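Glycosyl hydrolase family 2, TIM barrel domain protein (Faecalibacterium prausnitzii A2-165, PDB 6ED2) probably hydrolyses beta-D-glucuronides, as expected of a gut bacterial beta-glucuronidase of glycoside hydrolase family 2 with a TIM-barrel domain. Local coordinates at residues Y357-A360 and E361-Q365; A419-D422 and M423-D427; K428-P431 and S432-A435. One frame throughout, in Å; residues are numbered along the deposited sequence.

Contact 1. Residues Y357-A360 and E361-Q365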
loop_
_atom_site.group_PDB
_atom_site.type_symbol
_atom_site.label_atom_id
_atom_site.label_comp_id
_atom_site.label_asym_id
_atom_site.label_seq_id
_atom_site.Cartn_x
_atom_site.Cartn_y
_atom_site.Cartn_z
ATOM N N TYR A 357 7.657 -28.025 11.347
ATOM C CA TYR A 357 7.397 -29.350 10.802
ATOM C C TYR A 357 8.530 -29.663 9.844
ATOM O O TYR A 357 9.194 -28.742 9.356
ATOM C CB TYR A 357 6.040 -29.406 10.066
ATOM C CG TYR A 357 5.777 -28.130 9.295
ATOM C CD1 TYR A 357 6.316 -27.933 8.023
ATOM C CD2 TYR A 357 5.045 -27.094 9.864
ATOM C CE1 TYR A 357 6.112 -26.754 7.344
ATOM C CE2 TYR A 357 4.825 -25.913 9.179
ATOM C CZ TYR A 357 5.371 -25.750 7.934
ATOM O OH TYR A 357 5.176 -24.577 7.284
ATOM N N PRO A 358 8.814 -30.936 9.605
ATOM C CA PRO A 358 9.835 -31.262 8.609
ATOM C C PRO A 358 9.387 -30.759 7.242
ATOM O O PRO A 358 8.197 -30.772 6.910
ATOM C CB PRO A 358 9.923 -32.792 8.671
ATOM C CG PRO A 358 9.290 -33.162 9.948
ATOM C CD PRO A 358 8.240 -32.140 10.220
ATOM N N TYR A 359 10.339 -30.259 6.473
ATOM C CA TYR A 359 10.022 -29.684 5.176
ATOM C C TYR A 359 10.125 -30.755 4.090
ATOM O O TYR A 359 10.595 -31.870 4.332
ATOM C CB TYR A 359 10.966 -28.519 4.865
ATOM C CG TYR A 359 10.734 -27.260 5.678
ATOM C CD1 TYR A 359 9.625 -27.131 6.501
ATOM C CD2 TYR A 359 11.628 -26.199 5.607
ATOM C CE1 TYR A 359 9.409 -25.971 7.240
ATOM C CE2 TYR A 359 11.427 -25.031 6.333
ATOM C CZ TYR A 359 10.317 -24.919 7.144
ATOM O OH TYR A 359 10.118 -23.762 7.863
ATOM N N ALA A 360 9.696 -30.398 2.874
ATOM C CA ALA A 360 9.921 -31.262 1.719
ATOM C C ALA A 360 11.406 -31.549 1.566
ATOM O O ALA A 360 12.243 -30.667 1.761
ATOM C CB ALA A 360 9.390 -30.618 0.435
ATOM N N GLU A 361 11.726 -32.797 1.206
ATOM C CA GLU A 361 13.119 -33.207 1.045
ATOM C C GLU A 361 13.887 -32.263 0.128
ATOM O O GLU A 361 15.075 -32.005 0.355
ATOM C CB GLU A 361 13.190 -34.642 0.496
ATOM C CG GLU A 361 12.612 -35.749 1.396
ATOM C CD GLU A 361 11.133 -36.063 1.149
ATOM O OE1 GLU A 361 10.326 -35.121 0.943
ATOM O OE2 GLU A 361 10.767 -37.267 1.178
ATOM N N GLU A 362 13.225 -31.746 -0.923
ATOM C CA GLU A 362 13.908 -30.916 -1.917
ATOM C C GLU A 362 14.550 -29.673 -1.299
ATOM O O GLU A 362 15.580 -29.197 -1.790
ATOM C CB GLU A 362 12.912 -30.513 -3.013
ATOM C CG GLU A 362 12.511 -31.671 -3.923
ATOM C CD GLU A 362 11.384 -32.528 -3.378
ATOM O OE1 GLU A 362 11.087 -32.510 -2.147
ATOM O OE2 GLU A 362 10.782 -33.241 -4.207
ATOM N N ILE A 363 13.969 -29.132 -0.227
ATOM C CA ILE A 363 14.574 -27.973 0.431
ATOM C C ILE A 363 15.898 -28.349 1.108
ATOM O O ILE A 363 16.861 -27.573 1.083
ATOM C CB ILE A 363 13.561 -27.354 1.415
ATOM C CG1 ILE A 363 12.394 -26.741 0.627
ATOM C CG2 ILE A 363 14.226 -26.314 2.328
ATOM C CD1 ILE A 363 11.178 -26.431 1.462
ATOM N N TYR A 364 15.979 -29.543 1.719
ATOM C CA TYR A 364 17.247 -29.985 2.305
ATOM C C TYR A 364 18.275 -30.259 1.223
ATOM O O TYR A 364 19.472 -29.977 1.399
ATOM C CB TYR A 364 17.065 -31.256 3.147
ATOM C CG TYR A 364 16.013 -31.170 4.232
ATOM C CD1 TYR A 364 16.381 -31.015 5.573
ATOM C CD2 TYR A 364 14.655 -31.250 3.921
ATOM C CE1 TYR A 364 15.407 -30.933 6.586
ATOM C CE2 TYR A 364 13.683 -31.165 4.910
ATOM C CZ TYR A 364 14.070 -31.020 6.254
ATOM O OH TYR A 364 13.111 -30.936 7.236
ATOM N N GLN A 365 17.830 -30.847 0.110
ATOM C CA GLN A 365 18.748 -31.108 -0.992
ATOM C C GLN A 365 19.376 -29.810 -1.485
ATOM O O GLN A 365 20.578 -29.760 -1.777
ATOM C CB GLN A 365 18.009 -31.831 -2.117
ATOM C CG GLN A 365 17.438 -33.202 -1.697
ATOM C CD GLN A 365 16.519 -33.807 -2.764
ATOM O OE1 GLN A 365 16.332 -33.232 -3.840
ATOM N NE2 GLN A 365 15.960 -34.972 -2.475
#
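The ring of Tyr364 lies back along the chain that leads into its own helix, and its hydroxyl meets the backbone N of Tyr359. Tyr359 N donates to Tyr364 OH at 3.0 Å, with an N-H to acceptor angle of 161°, and Asp376 OD1 is a second partner of the same hydroxyl. The carbonyls of Tyr359 and Ala360 approach the ring at its edge: Tyr364 CE2 is 3.2 Å from Tyr359 O, and Tyr364 CD2 is 3.3 Å from Ala360 O. Chi1 of -54° turns Tyr364 CG away from its own carbonyl carbon and sends the ring toward the loop. This is the junction after strand 351-353 of the TIM barrel, where the loop turns into helix 361-370. Its first turn is tied by Ile363 N to Ala360 O at 3.0 Å, the donor standing well above the carbonyl plane. Ile363 CD1 lies 4.0 Å from Tyr359 CB and comes at the Tyr359 ring obliquely, while Tyr359 OH is held by Ser355 O. Beside the turn, the chain of Glu362 bends at chi2 (84°), bringing OE1 to 3.6 Å from Ala360 CB; its other oxygen, OE2, bonds to Tyr30 OH.

Contact 2. Residues A419-D422 and M423-D427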
loop_
_atom_site.group_PDB
_atom_site.type_symbol
_atom_site.label_atom_id
_atom_site.label_comp_id
_atom_site.label_asym_id
_atom_site.label_seq_id
_atom_site.Cartn_x
_atom_site.Cartn_y
_atom_site.Cartn_z
ATOM N N ALA A 419 6.924 -39.506 14.727
ATOM C CA ALA A 419 7.362 -38.373 13.923
ATOM C C ALA A 419 8.859 -38.142 14.064
ATOM O O ALA A 419 9.563 -37.934 13.065
ATOM C CB ALA A 419 6.576 -37.122 14.328
ATOM N N LEU A 420 9.367 -38.186 15.300
ATOM C CA LEU A 420 10.795 -37.988 15.526
ATOM C C LEU A 420 11.611 -39.071 14.841
ATOM O O LEU A 420 12.667 -38.801 14.254
ATOM C CB LEU A 420 11.083 -37.983 17.036
ATOM C CG LEU A 420 12.538 -37.828 17.465
ATOM C CD1 LEU A 420 13.178 -36.591 16.806
ATOM C CD2 LEU A 420 12.685 -37.782 19.014
ATOM N N THR A 421 11.149 -40.319 14.937
ATOM C CA THR A 421 11.870 -41.423 14.324
ATOM C C THR A 421 11.928 -41.247 12.816
ATOM O O THR A 421 12.989 -41.386 12.197
ATOM C CB THR A 421 11.188 -42.748 14.703
ATOM O OG1 THR A 421 11.225 -42.912 16.130
ATOM C CG2 THR A 421 11.874 -43.931 14.033
ATOM N N ASP A 422 10.781 -40.932 12.209
ATOM C CA ASP A 422 10.716 -40.756 10.765
ATOM C C ASP A 422 11.536 -39.550 10.326
ATOM O O ASP A 422 12.264 -39.618 9.328
ATOM C CB ASP A 422 9.249 -40.637 10.340
ATOM C CG ASP A 422 8.543 -41.991 10.356
ATOM O OD1 ASP A 422 9.266 -42.994 10.401
ATOM O OD2 ASP A 422 7.295 -42.068 10.347
ATOM N N MET A 423 11.481 -38.452 11.082
ATOM C CA MET A 423 12.259 -37.287 10.684
ATOM C C MET A 423 13.751 -37.595 10.694
ATOM O O MET A 423 14.478 -37.255 9.747
ATOM C CB MET A 423 11.961 -36.090 11.588
ATOM C CG MET A 423 12.926 -34.938 11.284
ATOM S SD MET A 423 12.713 -33.460 12.291
ATOM C CE MET A 423 13.335 -34.062 13.877
ATOM N N ILE A 424 14.238 -38.241 11.759
ATOM C CA ILE A 424 15.674 -38.494 11.829
ATOM C C ILE A 424 16.093 -39.538 10.797
ATOM O O ILE A 424 17.141 -39.406 10.156
ATOM C CB ILE A 424 16.079 -38.888 13.261
ATOM C CG1 ILE A 424 15.948 -37.660 14.174
ATOM C CG2 ILE A 424 17.508 -39.467 13.278
ATOM C CD1 ILE A 424 16.504 -37.878 15.567
ATOM N N ASP A 425 15.282 -40.582 10.603
ATOM C CA ASP A 425 15.592 -41.550 9.549
ATOM C C ASP A 425 15.612 -40.899 8.161
ATOM O O ASP A 425 16.491 -41.196 7.345
ATOM C CB ASP A 425 14.593 -42.712 9.593
ATOM C CG ASP A 425 14.972 -43.751 10.649
ATOM O OD1 ASP A 425 16.186 -43.846 10.993
ATOM O OD2 ASP A 425 14.056 -44.448 11.147
ATOM N N ARG A 426 14.663 -40.000 7.877
ATOM C CA ARG A 426 14.614 -39.373 6.553
ATOM C C ARG A 426 15.795 -38.433 6.329
ATOM O O ARG A 426 16.349 -38.380 5.227
ATOM C CB ARG A 426 13.299 -38.611 6.372
ATOM C CG ARG A 426 13.009 -38.187 4.914
ATOM C CD ARG A 426 11.848 -37.195 4.870
ATOM N NE ARG A 426 12.249 -35.933 5.491
ATOM C CZ ARG A 426 11.565 -34.792 5.404
ATOM N NH1 ARG A 426 10.435 -34.735 4.704
ATOM N NH2 ARG A 426 12.028 -33.697 6.008
ATOM N N ASP A 427 16.217 -37.703 7.366
ATOM C CA ASP A 427 17.075 -36.546 7.169
ATOM C C ASP A 427 18.505 -36.742 7.642
ATOM O O ASP A 427 19.327 -35.845 7.441
ATOM C CB ASP A 427 16.452 -35.319 7.860
ATOM C CG ASP A 427 15.128 -34.923 7.220
ATOM O OD1 ASP A 427 14.825 -35.460 6.128
ATOM O OD2 ASP A 427 14.368 -34.110 7.799
#
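Four consecutive carbonyls, those of Ala419 to Asp422, each accept the N-H four residues on, which defines this as the last turns of alpha-helix 409-427 in the TIM-barrel domain. The bonds are regular: Met423 N to Ala419 O and Arg426 N to Asp422 O both measure 2.8 Å, and Ile424 N to Leu420 O is 3.0 Å. Asp425 N reaches Thr421 O at 2.9 Å, with an N-H to acceptor angle of 166°.

The side chains sort by polarity around the axis. Leu420 and Ile424 run side by side in the same direction, their CD1 atoms 3.8 Å apart, and Met423 CE closes on Leu420 CD1 where the Met423 chain bends at chi3 (71°). This apolar side packs partly on helix 449-463 and on Trp436 of strand 433-440.

Thr421 and Asp425 also lie alongside each other. Thr421 CG2 touches Asp425 OD2, while the hydrogen bonds and salt bridges of both side chains go to other residues: Thr421 OG1 to Lys417 O, Asp425 OD1 to Lys428 NZ. Asp422 OD1 and Asp425 OD2, 5.1 Å apart, both form salt bridges with Arg26 NH1, a shared cation that probably offsets their mutual repulsion. Arg426 NH2 also donates to Tyr359 O. At the helix end Arg426 NE forms a salt bridge with Asp427 OD1, meeting it on the syn side at 2.7 Å, 26° out of the carboxylate plane.

Contact 3. Residues K428-P431 and S432-A435; sequences KNHP and SVIA
His430 CB is met by two side chains from across the turn, Val433 CG2 at 3.7 Å and Ser432 OG at 3.8 Å. Both lie oblique to the imidazole. The His430 ring continues to helix 361-370, where ND1 bonds to Asp368 OD2 and the ring meets that of Tyr364 with the two planes not far from parallel. Val433 has CG1 opposite its backbone N (chi1 171°), which leaves CG2 as the branch that faces His430.

The backbone here folds into a beta turn, residues 430-433, between helix 409-427 and strand 433-440, the route by which the TIM barrel passes from an outer helix back to its inner parallel sheet. Pro431 and Ser432 occupy the corner with helix-like backbone angles, and Val433 N closes it on His430 O at 3.2 Å. That bond is bent, with an N-H to acceptor angle of 144° and the donor high above the carbonyl plane.

Ser432 carries OG between its backbone N and carbonyl carbon (chi1 63°), and the hydroxyl bonds to Asp368 OD1. One carboxylate thus serves both His430 and Ser432. The CG2 branch of Ile434 approaches Pro431 O at 4.1 Å. Backbone bonds from Ser432 and Ile434 to Ile374 join the emerging strand to strand 373-377.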
loop_
_atom_site.group_PDB
_atom_site.type_symbol
_atom_site.label_atom_id
_atom_site.label_comp_id
_atom_site.label_asym_id
_atom_site.label_seq_id
_atom_site.Cartn_x
_atom_site.Cartn_y
_atom_site.Cartn_z
ATOM N N LYS A 428 18.844 -37.899 8.210
ATOM C CA LYS A 428 20.119 -38.010 8.918
ATOM C C LYS A 428 21.328 -37.907 7.999
ATOM O O LYS A 428 22.417 -37.573 8.479
ATOM C CB LYS A 428 20.183 -39.324 9.698
ATOM C CG LYS A 428 20.134 -40.575 8.810
ATOM C CD LYS A 428 19.627 -41.799 9.571
ATOM C CE LYS A 428 19.336 -42.973 8.622
ATOM N NZ LYS A 428 18.571 -44.061 9.293
ATOM N N ASN A 429 21.185 -38.145 6.691
ATOM C CA ASN A 429 22.368 -38.122 5.830
ATOM C C ASN A 429 22.569 -36.800 5.099
ATOM O O ASN A 429 23.489 -36.694 4.281
ATOM C CB ASN A 429 22.322 -39.275 4.826
ATOM C CG ASN A 429 22.460 -40.626 5.501
ATOM O OD1 ASN A 429 23.413 -40.857 6.244
ATOM N ND2 ASN A 429 21.479 -41.503 5.293
ATOM N N HIS A 430 21.755 -35.790 5.379
ATOM C CA HIS A 430 21.972 -34.480 4.776
ATOM C C HIS A 430 23.145 -33.804 5.470
ATOM O O HIS A 430 23.121 -33.645 6.692
ATOM C CB HIS A 430 20.723 -33.607 4.922
ATOM C CG HIS A 430 19.580 -34.033 4.058
ATOM N ND1 HIS A 430 19.652 -34.037 2.681
ATOM C CD2 HIS A 430 18.330 -34.450 4.373
ATOM C CE1 HIS A 430 18.495 -34.443 2.184
ATOM N NE2 HIS A 430 17.679 -34.706 3.190
ATOM N N PRO A 431 24.179 -33.381 4.744
ATOM C CA PRO A 431 25.216 -32.580 5.406
ATOM C C PRO A 431 24.650 -31.297 5.998
ATOM O O PRO A 431 25.136 -30.836 7.038
ATOM C CB PRO A 431 26.222 -32.300 4.282
ATOM C CG PRO A 431 25.425 -32.436 3.033
ATOM C CD PRO A 431 24.428 -33.524 3.300
ATOM N N SER A 432 23.600 -30.736 5.389
ATOM C CA SER A 432 23.029 -29.481 5.872
ATOM C C SER A 432 22.413 -29.616 7.264
ATOM O O SER A 432 22.424 -28.646 8.029
ATOM C CB SER A 432 21.976 -28.949 4.882
ATOM O OG SER A 432 20.872 -29.837 4.741
ATOM N N VAL A 433 21.890 -30.791 7.617
ATOM C CA VAL A 433 21.158 -30.984 8.873
ATOM C C VAL A 433 22.156 -31.168 10.018
ATOM O O VAL A 433 22.884 -32.167 10.069
ATOM C CB VAL A 433 20.201 -32.173 8.770
ATOM C CG1 VAL A 433 19.592 -32.526 10.143
ATOM C CG2 VAL A 433 19.103 -31.864 7.756
ATOM N N ILE A 434 22.191 -30.212 10.949
ATOM C CA ILE A 434 23.177 -30.225 12.029
ATOM C C ILE A 434 22.557 -30.272 13.423
ATOM O O ILE A 434 23.297 -30.348 14.407
ATOM C CB ILE A 434 24.153 -29.030 11.925
ATOM C CG1 ILE A 434 23.422 -27.705 11.682
ATOM C CG2 ILE A 434 25.162 -29.250 10.812
ATOM C CD1 ILE A 434 22.918 -27.026 12.937
ATOM N N ALA A 435 21.234 -30.239 13.552
ATOM C CA ALA A 435 20.628 -30.241 14.881
ATOM C C ALA A 435 19.164 -30.619 14.763
ATOM O O ALA A 435 18.553 -30.472 13.698
ATOM C CB ALA A 435 20.765 -28.881 15.579
#

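Overall arrangement
From the N terminus, contact 1 comes first and turns the loop after strand 351-353 into helix 361-370. The chain then passes through strand 373-377 before contact 2 binds together the last turns of helix 409-427, and contact 3 follows at once, closing the turn into strand 433-440. The three lie in series; none nests within or crosses another. In space their centres are only 11 to 12 Å apart. Arg426 of helix 409-427 meets the loop before helix 361-370, joining contacts 1 and 2. Contacts 1 and 3 pack Tyr364 against His430 and Val433. Tyr364 also touches Arg426 and Asp427, so two barrel helices and a strand of the barrel wall converge around it.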